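Local atomic coordinates of carboxylic ester hydrolase (Aspergillus niger, PDB entry 7K4O), a protein that hydrolyses ester bonds as a fungal tannin acyl hydrolase of the tannase family, a serine esterase probably related to the alpha/beta-hydrolases. Residues V411-I422 against W454-H465; V494-V502 against Q510-P518. All coordinates share one frame; numbering follows the deposited sequence.

Overall arrangement
Contact 1 comes first along the chain. Its strand 411-416 is followed by helices 425-438 and 444-452, and strand 455-460 then returns parallel to it, closing a crossover loop at the outer edge of the mixed sheet. Helix 481-491 follows, and only then does contact 2 open, a hairpin whose strands 498-502 and 511-514 are separated by a short loop. The two contacts are therefore in series, neither enclosing nor crossing the other. Their centres are about 11 Å apart and they touch: Y458 OH lies 2.6 Å from P495 O, and W517 N 2.8 Å from L457 O, so the hairpin and its flanks border the edge strand.

Contact 1: residues V411-I422 against W454-H465; sequences VIHFHGDADFSI and WYRLYTVPGAGH. With GDE (3,4,5-trihydroxybenzoic acid), chain J.
Y455 OH and H413 ND1, 2.8 Å apart, share a hydrogen bond that either could donate; the rings meet rim to rim, neither over the other's face, with planes 8° apart. L457 places CD1 over the centre of the H413 ring, 3.6 Å from its centroid, a CH-pi contact, and H413 NE2 bonds to S427 of helix 425-438. Beneath this face the backbones of 411-416 and 455-460 pair in parallel, R456 and Y458 each bonding through N and O. T459 OG1 donates to D417 OD2 (2.9 Å) from the syn side but well out of the carboxylate plane, and also bonds to R520. V460 O takes D417 N and A463 N from opposite faces of its carbonyl plane, and A463 O receives A418 N. A water accepts from G416 N and donates to G464 O and D419 OD2. H465 directs ND1 at the syn lone pair of D419 OD2 (2.9 Å, 176° at the hydrogen), while S421 CB sits over its ring. H465 NE2 bonds S186 OG and, at 3.2 Å, OAB of 3,4,5-trihydroxybenzoic acid, whose OAD shares a 2.6 Å hydrogen bond with S421 OG. D419 OD1 accepts S421 N (Asx turn) and I422 N (Asx motif), holding the carboxylate in place. This geometry is consistent with a Ser-His-Asp triad of S186, H465 and D419, whose carboxylate would orient the imidazole beside the ligand.

Contact 2: residues V494-V502 against Q510-P518; sequences VPTTLNATV and QNQQLCAWP. With NAG (2-acetamido-2-deoxy-beta-D-glucopyranose), chain B.
L498 and L514 exchange two backbone hydrogen bonds, both 2.9 Å, in a beta hairpin whose strands 498-502 and 511-514 run antiparallel with axes at 140°. The backbone pairing continues with Q512 N to A500 O, a weak return bond from A500 N to Q512 O, and V502 N to Q510 O. Strand 476-477 lies on the other side of strand 498-502 and completes a small three-stranded sheet.

The apolar side-chain pairs lie on the face of L498, A500 and L514. There A500 CB lies 3.9 Å from L514 CG, and L514 also packs on V460 and P476. Beyond the strands, a water joins T496 O to A516 N, and C515 is disulfide-bonded to C532.

Side-chain polar bonds occupy the face of N499, T501, N511 and Q513. N499 OD1 accepts twice: from Q513 NE2 in its carbonyl plane at 2.9 Å, and from N511 ND2, which approaches from above that plane. The two bonds to N499 OD1 would restrain rotation of its amide. The bend of Q513 at chi2 (-58°) brings its own amide back over the strand pair, where NE2 also donates to N511 OD1 and OE1 receives T497 OG1 at 2.7 Å.

The N499 amide bears the glycan. N499 ND2 is covalently joined to C1 of the N-acetylglucosamine and also bonds to T480 OG1. The C6-O6 arm of the sugar reaches T501 and N511 on the same face, where O6 lies 2.8 Å from T501 OG1 in a hydrogen bond and receives N511 ND2 at 169°.

Contact 1: residues V411-I422 against W454-H465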
loop_
_atom_site.group_PDB
_atom_site.type_symbol
_atom_site.label_atom_id
_atom_site.label_comp_id
_atom_site.label_asym_id
_atom_site.label_seq_id
_atom_site.Cartn_x
_atom_site.Cartn_y
_atom_site.Cartn_z
ATOM N N VAL A 411 0.755 8.754 -12.288
ATOM C CA VAL A 411 0.455 7.890 -11.134
ATOM C C VAL A 411 -1.020 7.519 -11.135
ATOM O O VAL A 411 -1.870 8.430 -11.253
ATOM C CB VAL A 411 0.843 8.568 -9.804
ATOM C CG1 VAL A 411 0.437 7.732 -8.608
ATOM C CG2 VAL A 411 2.330 8.904 -9.767
ATOM N N ILE A 412 -1.294 6.260 -10.888
ATOM C CA ILE A 412 -2.626 5.724 -10.483
ATOM C C ILE A 412 -2.461 5.248 -9.038
ATOM O O ILE A 412 -1.644 4.363 -8.780
ATOM C CB ILE A 412 -3.116 4.580 -11.398
ATOM C CG1 ILE A 412 -3.407 5.089 -12.798
ATOM C CG2 ILE A 412 -4.302 3.888 -10.761
ATOM C CD1 ILE A 412 -3.671 3.999 -13.793
ATOM N N HIS A 413 -3.174 5.891 -8.140
ATOM C CA HIS A 413 -3.147 5.606 -6.693
ATOM C C HIS A 413 -4.548 5.135 -6.290
ATOM O O HIS A 413 -5.527 5.833 -6.597
ATOM C CB HIS A 413 -2.716 6.892 -6.011
ATOM C CG HIS A 413 -2.594 6.894 -4.528
ATOM N ND1 HIS A 413 -2.179 8.026 -3.873
ATOM C CD2 HIS A 413 -2.862 5.970 -3.581
ATOM C CE1 HIS A 413 -2.183 7.783 -2.559
ATOM N NE2 HIS A 413 -2.591 6.548 -2.341
ATOM N N PHE A 414 -4.628 4.031 -5.588
ATOM C CA PHE A 414 -5.947 3.518 -5.130
ATOM C C PHE A 414 -5.869 3.092 -3.677
ATOM O O PHE A 414 -4.800 2.793 -3.146
ATOM C CB PHE A 414 -6.456 2.385 -6.024
ATOM C CG PHE A 414 -5.629 1.142 -5.998
ATOM C CD1 PHE A 414 -4.491 1.040 -6.794
ATOM C CD2 PHE A 414 -5.997 0.064 -5.206
ATOM C CE1 PHE A 414 -3.694 -0.085 -6.710
ATOM C CE2 PHE A 414 -5.209 -1.060 -5.148
ATOM C CZ PHE A 414 -4.075 -1.142 -5.929
ATOM N N HIS A 415 -7.034 3.031 -3.029
ATOM C CA HIS A 415 -7.115 2.689 -1.599
ATOM C C HIS A 415 -8.504 2.118 -1.274
ATOM O O HIS A 415 -9.499 2.768 -1.640
ATOM C CB HIS A 415 -6.774 3.937 -0.775
ATOM C CG HIS A 415 -6.317 3.640 0.602
ATOM N ND1 HIS A 415 -5.250 4.331 1.172
ATOM C CD2 HIS A 415 -6.770 2.768 1.553
ATOM C CE1 HIS A 415 -5.061 3.874 2.398
ATOM N NE2 HIS A 415 -5.961 2.908 2.669
ATOM N N GLY A 416 -8.578 1.001 -0.582
ATOM C CA GLY A 416 -9.875 0.447 -0.166
ATOM C C GLY A 416 -10.605 1.335 0.821
ATOM O O GLY A 416 -9.992 1.827 1.772
ATOM N N ASP A 417 -11.918 1.508 0.654
ATOM C CA ASP A 417 -12.760 2.329 1.560
ATOM C C ASP A 417 -12.846 1.663 2.935
ATOM O O ASP A 417 -13.091 2.422 3.893
ATOM C CB ASP A 417 -14.184 2.504 0.976
ATOM C CG ASP A 417 -14.299 3.794 0.202
ATOM O OD1 ASP A 417 -14.333 4.835 0.858
ATOM O OD2 ASP A 417 -14.386 3.737 -1.057
ATOM N N ALA A 418 -12.677 0.354 3.029
ATOM C CA ALA A 418 -12.833 -0.381 4.309
ATOM C C ALA A 418 -11.472 -0.939 4.756
ATOM O O ALA A 418 -11.377 -2.028 5.385
ATOM C CB ALA A 418 -13.911 -1.443 4.193
ATOM N N ASP A 419 -10.382 -0.213 4.418
ATOM C CA ASP A 419 -9.025 -0.663 4.783
ATOM C C ASP A 419 -8.895 -0.539 6.312
ATOM O O ASP A 419 -9.080 0.560 6.833
ATOM C CB ASP A 419 -7.979 0.193 4.045
ATOM C CG ASP A 419 -6.598 -0.385 4.102
ATOM O OD1 ASP A 419 -6.247 -1.048 5.128
ATOM O OD2 ASP A 419 -5.890 -0.253 3.075
ATOM N N PHE A 420 -8.530 -1.618 6.936
ATOM C CA PHE A 420 -8.399 -1.762 8.394
ATOM C C PHE A 420 -6.941 -1.672 8.825
ATOM O O PHE A 420 -6.667 -1.819 10.028
ATOM C CB PHE A 420 -8.937 -3.124 8.843
ATOM C CG PHE A 420 -8.343 -4.304 8.140
ATOM C CD1 PHE A 420 -7.132 -4.832 8.516
ATOM C CD2 PHE A 420 -8.971 -4.830 7.008
ATOM C CE1 PHE A 420 -6.589 -5.927 7.860
ATOM C CE2 PHE A 420 -8.413 -5.906 6.335
ATOM C CZ PHE A 420 -7.218 -6.451 6.750
ATOM N N SER A 421 -6.031 -1.496 7.857
ATOM C CA SER A 421 -4.575 -1.583 8.130
ATOM C C SER A 421 -3.958 -0.202 7.913
ATOM O O SER A 421 -3.042 0.132 8.650
ATOM C CB SER A 421 -3.931 -2.670 7.330
ATOM O OG SER A 421 -2.562 -2.856 7.663
ATOM N N ILE A 422 -4.386 0.503 6.865
ATOM C CA ILE A 422 -3.952 1.883 6.548
ATOM C C ILE A 422 -5.180 2.704 6.338
ATOM O O ILE A 422 -5.974 2.399 5.438
ATOM C CB ILE A 422 -3.024 1.899 5.320
ATOM C CG1 ILE A 422 -1.899 0.871 5.496
ATOM C CG2 ILE A 422 -2.559 3.328 5.084
ATOM C CD1 ILE A 422 -0.866 0.846 4.404
ATOM N N TRP A 454 -2.115 14.161 -14.197
ATOM C CA TRP A 454 -0.982 13.206 -14.112
ATOM C C TRP A 454 -0.964 12.361 -12.825
ATOM O O TRP A 454 -0.256 11.365 -12.784
ATOM C CB TRP A 454 0.351 13.928 -14.356
ATOM C CG TRP A 454 0.639 14.982 -13.341
ATOM C CD1 TRP A 454 0.182 16.264 -13.373
ATOM C CD2 TRP A 454 1.415 14.848 -12.124
ATOM N NE1 TRP A 454 0.655 16.972 -12.290
ATOM C CE2 TRP A 454 1.382 16.117 -11.490
ATOM C CE3 TRP A 454 2.145 13.818 -11.520
ATOM C CZ2 TRP A 454 2.049 16.383 -10.291
ATOM C CZ3 TRP A 454 2.735 14.082 -10.282
ATOM C CH2 TRP A 454 2.700 15.334 -9.713
ATOM N N TYR A 455 -1.701 12.697 -11.784
ATOM C CA TYR A 455 -1.714 11.932 -10.511
ATOM C C TYR A 455 -3.173 11.833 -10.068
ATOM O O TYR A 455 -3.741 12.815 -9.628
ATOM C CB TYR A 455 -0.838 12.594 -9.434
ATOM C CG TYR A 455 -0.992 12.072 -8.021
ATOM C CD1 TYR A 455 -1.565 10.826 -7.745
ATOM C CD2 TYR A 455 -0.516 12.816 -6.938
ATOM C CE1 TYR A 455 -1.721 10.372 -6.426
ATOM C CE2 TYR A 455 -0.635 12.359 -5.628
ATOM C CZ TYR A 455 -1.287 11.160 -5.370
ATOM O OH TYR A 455 -1.453 10.727 -4.092
ATOM N N ARG A 456 -3.760 10.673 -10.283
ATOM C CA ARG A 456 -5.178 10.391 -10.034
ATOM C C ARG A 456 -5.294 9.377 -8.912
ATOM O O ARG A 456 -4.526 8.419 -8.837
ATOM C CB ARG A 456 -5.868 9.948 -11.336
ATOM C CG ARG A 456 -5.793 11.014 -12.415
ATOM C CD ARG A 456 -6.334 10.575 -13.784
ATOM N NE ARG A 456 -7.774 10.505 -13.707
ATOM C CZ ARG A 456 -8.601 11.546 -13.798
ATOM N NH1 ARG A 456 -8.156 12.771 -14.022
ATOM N NH2 ARG A 456 -9.901 11.331 -13.713
ATOM N N LEU A 457 -6.290 9.615 -8.058
ATOM C CA LEU A 457 -6.536 8.862 -6.829
ATOM C C LEU A 457 -7.968 8.322 -6.838
ATOM O O LEU A 457 -8.916 9.101 -7.136
ATOM C CB LEU A 457 -6.324 9.810 -5.639
ATOM C CG LEU A 457 -6.760 9.273 -4.286
ATOM C CD1 LEU A 457 -5.959 8.042 -3.855
ATOM C CD2 LEU A 457 -6.645 10.392 -3.260
ATOM N N TYR A 458 -8.117 7.074 -6.474
ATOM C CA TYR A 458 -9.412 6.365 -6.534
ATOM C C TYR A 458 -9.613 5.572 -5.250
ATOM O O TYR A 458 -8.747 4.768 -4.893
ATOM C CB TYR A 458 -9.479 5.436 -7.755
ATOM C CG TYR A 458 -9.125 6.066 -9.072
ATOM C CD1 TYR A 458 -7.799 6.135 -9.457
ATOM C CD2 TYR A 458 -10.088 6.531 -9.964
ATOM C CE1 TYR A 458 -7.414 6.673 -10.669
ATOM C CE2 TYR A 458 -9.706 7.071 -11.184
ATOM C CZ TYR A 458 -8.373 7.132 -11.548
ATOM O OH TYR A 458 -7.938 7.676 -12.747
ATOM N N THR A 459 -10.747 5.735 -4.567
ATOM C CA THR A 459 -11.076 4.802 -3.472
ATOM C C THR A 459 -11.864 3.616 -4.011
ATOM O O THR A 459 -12.528 3.734 -5.093
ATOM C CB THR A 459 -11.761 5.498 -2.279
ATOM O OG1 THR A 459 -13.129 5.803 -2.567
ATOM C CG2 THR A 459 -11.022 6.756 -1.845
ATOM N N VAL A 460 -11.765 2.490 -3.333
ATOM C CA VAL A 460 -12.398 1.233 -3.819
ATOM C C VAL A 460 -13.524 0.876 -2.845
ATOM O O VAL A 460 -13.262 0.401 -1.722
ATOM C CB VAL A 460 -11.387 0.092 -3.958
ATOM C CG1 VAL A 460 -12.024 -1.105 -4.651
ATOM C CG2 VAL A 460 -10.131 0.570 -4.708
ATOM N N PRO A 461 -14.797 1.004 -3.288
ATOM C CA PRO A 461 -15.940 0.663 -2.433
ATOM C C PRO A 461 -15.850 -0.704 -1.790
ATOM O O PRO A 461 -15.584 -1.707 -2.439
ATOM C CB PRO A 461 -17.148 0.703 -3.396
ATOM C CG PRO A 461 -16.751 1.709 -4.423
ATOM C CD PRO A 461 -15.237 1.534 -4.584
ATOM N N GLY A 462 -16.038 -0.710 -0.461
ATOM C CA GLY A 462 -16.067 -1.933 0.363
ATOM C C GLY A 462 -14.768 -2.709 0.504
ATOM O O GLY A 462 -14.727 -3.658 1.264
ATOM N N ALA A 463 -13.693 -2.374 -0.219
ATOM C CA ALA A 463 -12.462 -3.176 -0.222
ATOM C C ALA A 463 -11.698 -3.036 1.110
ATOM O O ALA A 463 -11.820 -1.997 1.822
ATOM C CB ALA A 463 -11.583 -2.758 -1.385
ATOM N N GLY A 464 -10.968 -4.077 1.399
ATOM C CA GLY A 464 -10.160 -4.196 2.618
ATOM C C GLY A 464 -8.777 -3.629 2.344
ATOM O O GLY A 464 -8.690 -2.597 1.653
ATOM N N HIS A 465 -7.769 -4.314 2.854
ATOM C CA HIS A 465 -6.371 -3.856 2.765
ATOM C C HIS A 465 -5.725 -4.505 1.541
ATOM O O HIS A 465 -5.375 -5.659 1.625
ATOM C CB HIS A 465 -5.621 -4.161 4.052
ATOM C CG HIS A 465 -4.222 -3.684 3.949
ATOM N ND1 HIS A 465 -3.920 -2.375 3.559
ATOM C CD2 HIS A 465 -3.061 -4.326 4.138
ATOM C CE1 HIS A 465 -2.600 -2.260 3.520
ATOM N NE2 HIS A 465 -2.084 -3.431 3.873
HETATM O OAA GDE J . 2.578 -3.984 3.699
HETATM O OAB GDE J . 0.701 -4.777 4.561
HETATM O OAC GDE J . 4.201 -0.750 7.355
HETATM O OAD GDE J . -0.486 -1.291 8.110
HETATM O OAE GDE J . 1.839 -0.137 8.753
HETATM C CAF GDE J . 2.944 -2.348 5.965
HETATM C CAG GDE J . 0.549 -2.627 6.349
HETATM C CAH GDE J . 1.669 -3.973 4.583
HETATM C CAI GDE J . 2.997 -1.401 6.999
HETATM C CAJ GDE J . 0.609 -1.698 7.419
HETATM C CAK GDE J . 1.732 -2.969 5.712
HETATM C CAL GDE J . 1.803 -1.091 7.704
HETATM O O HOH W 1 -6.739 -0.818 0.624
#

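Contact 2: residues V494-V502 against Q510-P518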
loop_
_atom_site.group_PDB
_atom_site.type_symbol
_atom_site.label_atom_id
_atom_site.label_comp_id
_atom_site.label_asym_id
_atom_site.label_seq_id
_atom_site.Cartn_x
_atom_site.Cartn_y
_atom_site.Cartn_z
ATOM N N VAL A 494 -6.766 8.580 -21.216
ATOM C CA VAL A 494 -6.845 9.126 -19.835
ATOM C C VAL A 494 -7.866 8.334 -19.039
ATOM O O VAL A 494 -9.023 8.146 -19.474
ATOM C CB VAL A 494 -7.196 10.613 -19.828
ATOM C CG1 VAL A 494 -7.404 11.101 -18.404
ATOM C CG2 VAL A 494 -6.119 11.389 -20.561
ATOM N N PRO A 495 -7.493 7.824 -17.847
ATOM C CA PRO A 495 -8.428 7.050 -17.026
ATOM C C PRO A 495 -9.415 7.892 -16.233
ATOM O O PRO A 495 -9.296 8.005 -14.981
ATOM C CB PRO A 495 -7.514 6.271 -16.085
ATOM C CG PRO A 495 -6.321 7.132 -15.932
ATOM C CD PRO A 495 -6.140 7.846 -17.252
ATOM N N THR A 496 -10.381 8.480 -16.925
ATOM C CA THR A 496 -11.394 9.320 -16.252
ATOM C C THR A 496 -11.936 8.616 -15.011
ATOM O O THR A 496 -11.932 9.216 -13.895
ATOM C CB THR A 496 -12.488 9.661 -17.267
ATOM O OG1 THR A 496 -11.826 10.208 -18.409
ATOM C CG2 THR A 496 -13.461 10.663 -16.727
ATOM N N THR A 497 -12.452 7.418 -15.172
ATOM C CA THR A 497 -12.743 6.501 -14.057
ATOM C C THR A 497 -11.710 5.380 -14.117
ATOM O O THR A 497 -11.156 5.104 -15.207
ATOM C CB THR A 497 -14.176 5.963 -14.105
ATOM O OG1 THR A 497 -14.351 5.333 -15.383
ATOM C CG2 THR A 497 -15.170 7.071 -13.868
ATOM N N LEU A 498 -11.451 4.711 -13.000
ATOM C CA LEU A 498 -10.536 3.560 -13.006
ATOM C C LEU A 498 -11.332 2.265 -13.194
ATOM O O LEU A 498 -12.329 2.052 -12.480
ATOM C CB LEU A 498 -9.726 3.515 -11.709
ATOM C CG LEU A 498 -8.678 2.399 -11.642
ATOM C CD1 LEU A 498 -7.669 2.582 -12.761
ATOM C CD2 LEU A 498 -7.967 2.436 -10.278
ATOM N N ASN A 499 -10.906 1.468 -14.167
ATOM C CA ASN A 499 -11.559 0.188 -14.473
ATOM C C ASN A 499 -11.548 -0.696 -13.237
ATOM O O ASN A 499 -10.500 -0.788 -12.549
ATOM C CB ASN A 499 -10.828 -0.481 -15.629
ATOM C CG ASN A 499 -11.696 -1.439 -16.400
ATOM O OD1 ASN A 499 -12.894 -1.160 -16.625
ATOM N ND2 ASN A 499 -11.079 -2.543 -16.785
ATOM N N ALA A 500 -12.627 -1.433 -12.976
ATOM C CA ALA A 500 -12.683 -2.367 -11.846
ATOM C C ALA A 500 -13.563 -3.576 -12.143
ATOM O O ALA A 500 -14.367 -3.539 -13.105
ATOM C CB ALA A 500 -13.142 -1.647 -10.614
ATOM N N THR A 501 -13.380 -4.607 -11.354
ATOM C CA THR A 501 -14.049 -5.912 -11.560
ATOM C C THR A 501 -14.511 -6.460 -10.233
ATOM O O THR A 501 -13.785 -6.341 -9.236
ATOM C CB THR A 501 -13.136 -6.900 -12.278
ATOM O OG1 THR A 501 -12.633 -6.261 -13.448
ATOM C CG2 THR A 501 -13.874 -8.171 -12.626
ATOM N N VAL A 502 -15.733 -7.005 -10.212
ATOM C CA VAL A 502 -16.228 -7.750 -9.033
ATOM C C VAL A 502 -15.595 -9.123 -9.093
ATOM O O VAL A 502 -15.772 -9.827 -10.100
ATOM C CB VAL A 502 -17.772 -7.788 -9.014
ATOM C CG1 VAL A 502 -18.249 -8.603 -7.820
ATOM C CG2 VAL A 502 -18.336 -6.387 -9.026
ATOM N N GLN A 510 -18.336 -9.101 -13.183
ATOM C CA GLN A 510 -18.992 -7.856 -13.624
ATOM C C GLN A 510 -18.028 -6.666 -13.552
ATOM O O GLN A 510 -17.159 -6.616 -12.651
ATOM C CB GLN A 510 -20.229 -7.575 -12.791
ATOM C CG GLN A 510 -21.306 -8.622 -13.056
ATOM C CD GLN A 510 -22.703 -8.276 -12.594
ATOM O OE1 GLN A 510 -22.968 -7.234 -11.967
ATOM N NE2 GLN A 510 -23.601 -9.200 -12.900
ATOM N N ASN A 511 -18.216 -5.751 -14.480
ATOM C CA ASN A 511 -17.439 -4.505 -14.578
ATOM C C ASN A 511 -18.036 -3.429 -13.692
ATOM O O ASN A 511 -19.255 -3.357 -13.555
ATOM C CB ASN A 511 -17.363 -4.030 -16.016
ATOM C CG ASN A 511 -16.424 -2.847 -16.158
ATOM O OD1 ASN A 511 -16.885 -1.710 -16.277
ATOM N ND2 ASN A 511 -15.114 -3.105 -16.081
ATOM N N GLN A 512 -17.173 -2.596 -13.115
ATOM C CA GLN A 512 -17.540 -1.320 -12.463
ATOM C C GLN A 512 -16.442 -0.291 -12.709
ATOM O O GLN A 512 -15.331 -0.664 -13.123
ATOM C CB GLN A 512 -17.724 -1.499 -10.957
ATOM C CG GLN A 512 -19.102 -2.049 -10.606
ATOM C CD GLN A 512 -19.400 -2.001 -9.121
ATOM O OE1 GLN A 512 -19.007 -1.087 -8.402
ATOM N NE2 GLN A 512 -20.092 -3.028 -8.665
ATOM N N GLN A 513 -16.813 0.956 -12.566
ATOM C CA GLN A 513 -15.899 2.086 -12.707
ATOM C C GLN A 513 -15.705 2.739 -11.335
ATOM O O GLN A 513 -16.679 2.858 -10.580
ATOM C CB GLN A 513 -16.423 3.038 -13.754
ATOM C CG GLN A 513 -16.492 2.418 -15.169
ATOM C CD GLN A 513 -15.134 1.930 -15.630
ATOM O OE1 GLN A 513 -14.168 2.672 -15.544
ATOM N NE2 GLN A 513 -15.069 0.712 -16.154
ATOM N N LEU A 514 -14.503 3.271 -11.093
ATOM C CA LEU A 514 -14.202 4.031 -9.834
ATOM C C LEU A 514 -13.990 5.493 -10.135
ATOM O O LEU A 514 -13.230 5.862 -11.059
ATOM C CB LEU A 514 -12.984 3.406 -9.154
ATOM C CG LEU A 514 -12.948 1.913 -8.936
ATOM C CD1 LEU A 514 -11.605 1.498 -8.326
ATOM C CD2 LEU A 514 -14.077 1.451 -8.031
ATOM N N CYS A 515 -14.702 6.365 -9.409
ATOM C CA CYS A 515 -14.593 7.835 -9.503
ATOM C C CYS A 515 -13.202 8.300 -9.042
ATOM O O CYS A 515 -12.654 7.711 -8.081
ATOM C CB CYS A 515 -15.652 8.528 -8.639
ATOM S SG CYS A 515 -17.336 8.148 -9.209
ATOM N N ALA A 516 -12.667 9.283 -9.734
ATOM C CA ALA A 516 -11.391 9.953 -9.427
ATOM C C ALA A 516 -11.668 11.050 -8.423
ATOM O O ALA A 516 -12.517 11.927 -8.673
ATOM C CB ALA A 516 -10.764 10.545 -10.659
ATOM N N TRP A 517 -10.936 11.009 -7.322
ATOM C CA TRP A 517 -10.908 12.100 -6.327
ATOM C C TRP A 517 -10.746 13.411 -7.055
ATOM O O TRP A 517 -9.950 13.524 -7.981
ATOM C CB TRP A 517 -9.738 11.862 -5.336
ATOM C CG TRP A 517 -9.670 12.893 -4.255
ATOM C CD1 TRP A 517 -8.887 13.996 -4.210
ATOM C CD2 TRP A 517 -10.540 12.971 -3.106
ATOM N NE1 TRP A 517 -9.193 14.748 -3.100
ATOM C CE2 TRP A 517 -10.217 14.152 -2.428
ATOM C CE3 TRP A 517 -11.607 12.190 -2.645
ATOM C CZ2 TRP A 517 -10.905 14.567 -1.286
ATOM C CZ3 TRP A 517 -12.261 12.574 -1.486
ATOM C CH2 TRP A 517 -11.926 13.761 -0.848
ATOM N N PRO A 518 -11.418 14.514 -6.670
ATOM C CA PRO A 518 -12.316 14.614 -5.505
ATOM C C PRO A 518 -13.804 14.345 -5.745
ATOM O O PRO A 518 -14.609 14.611 -4.845
ATOM C CB PRO A 518 -12.154 16.092 -5.143
ATOM C CG PRO A 518 -12.000 16.781 -6.471
ATOM C CD PRO A 518 -11.192 15.805 -7.299
HETATM C C1 NAG B . -11.796 -3.524 -17.569
HETATM C C2 NAG B . -10.907 -4.064 -18.649
HETATM C C3 NAG B . -11.702 -5.066 -19.499
HETATM C C4 NAG B . -12.295 -6.150 -18.600
HETATM C C5 NAG B . -13.126 -5.465 -17.524
HETATM C C6 NAG B . -13.733 -6.442 -16.514
HETATM C C7 NAG B . -9.134 -2.689 -19.479
HETATM C C8 NAG B . -8.565 -1.593 -20.256
HETATM N N2 NAG B . -10.439 -2.986 -19.450
HETATM O O3 NAG B . -10.806 -5.683 -20.437
HETATM O O4 NAG B . -13.156 -6.952 -19.456
HETATM O O5 NAG B . -12.273 -4.580 -16.791
HETATM O O6 NAG B . -14.429 -5.751 -15.521
HETATM O O7 NAG B . -8.320 -3.331 -18.894
HETATM O O HOH W 2 -13.923 10.200 -12.275
#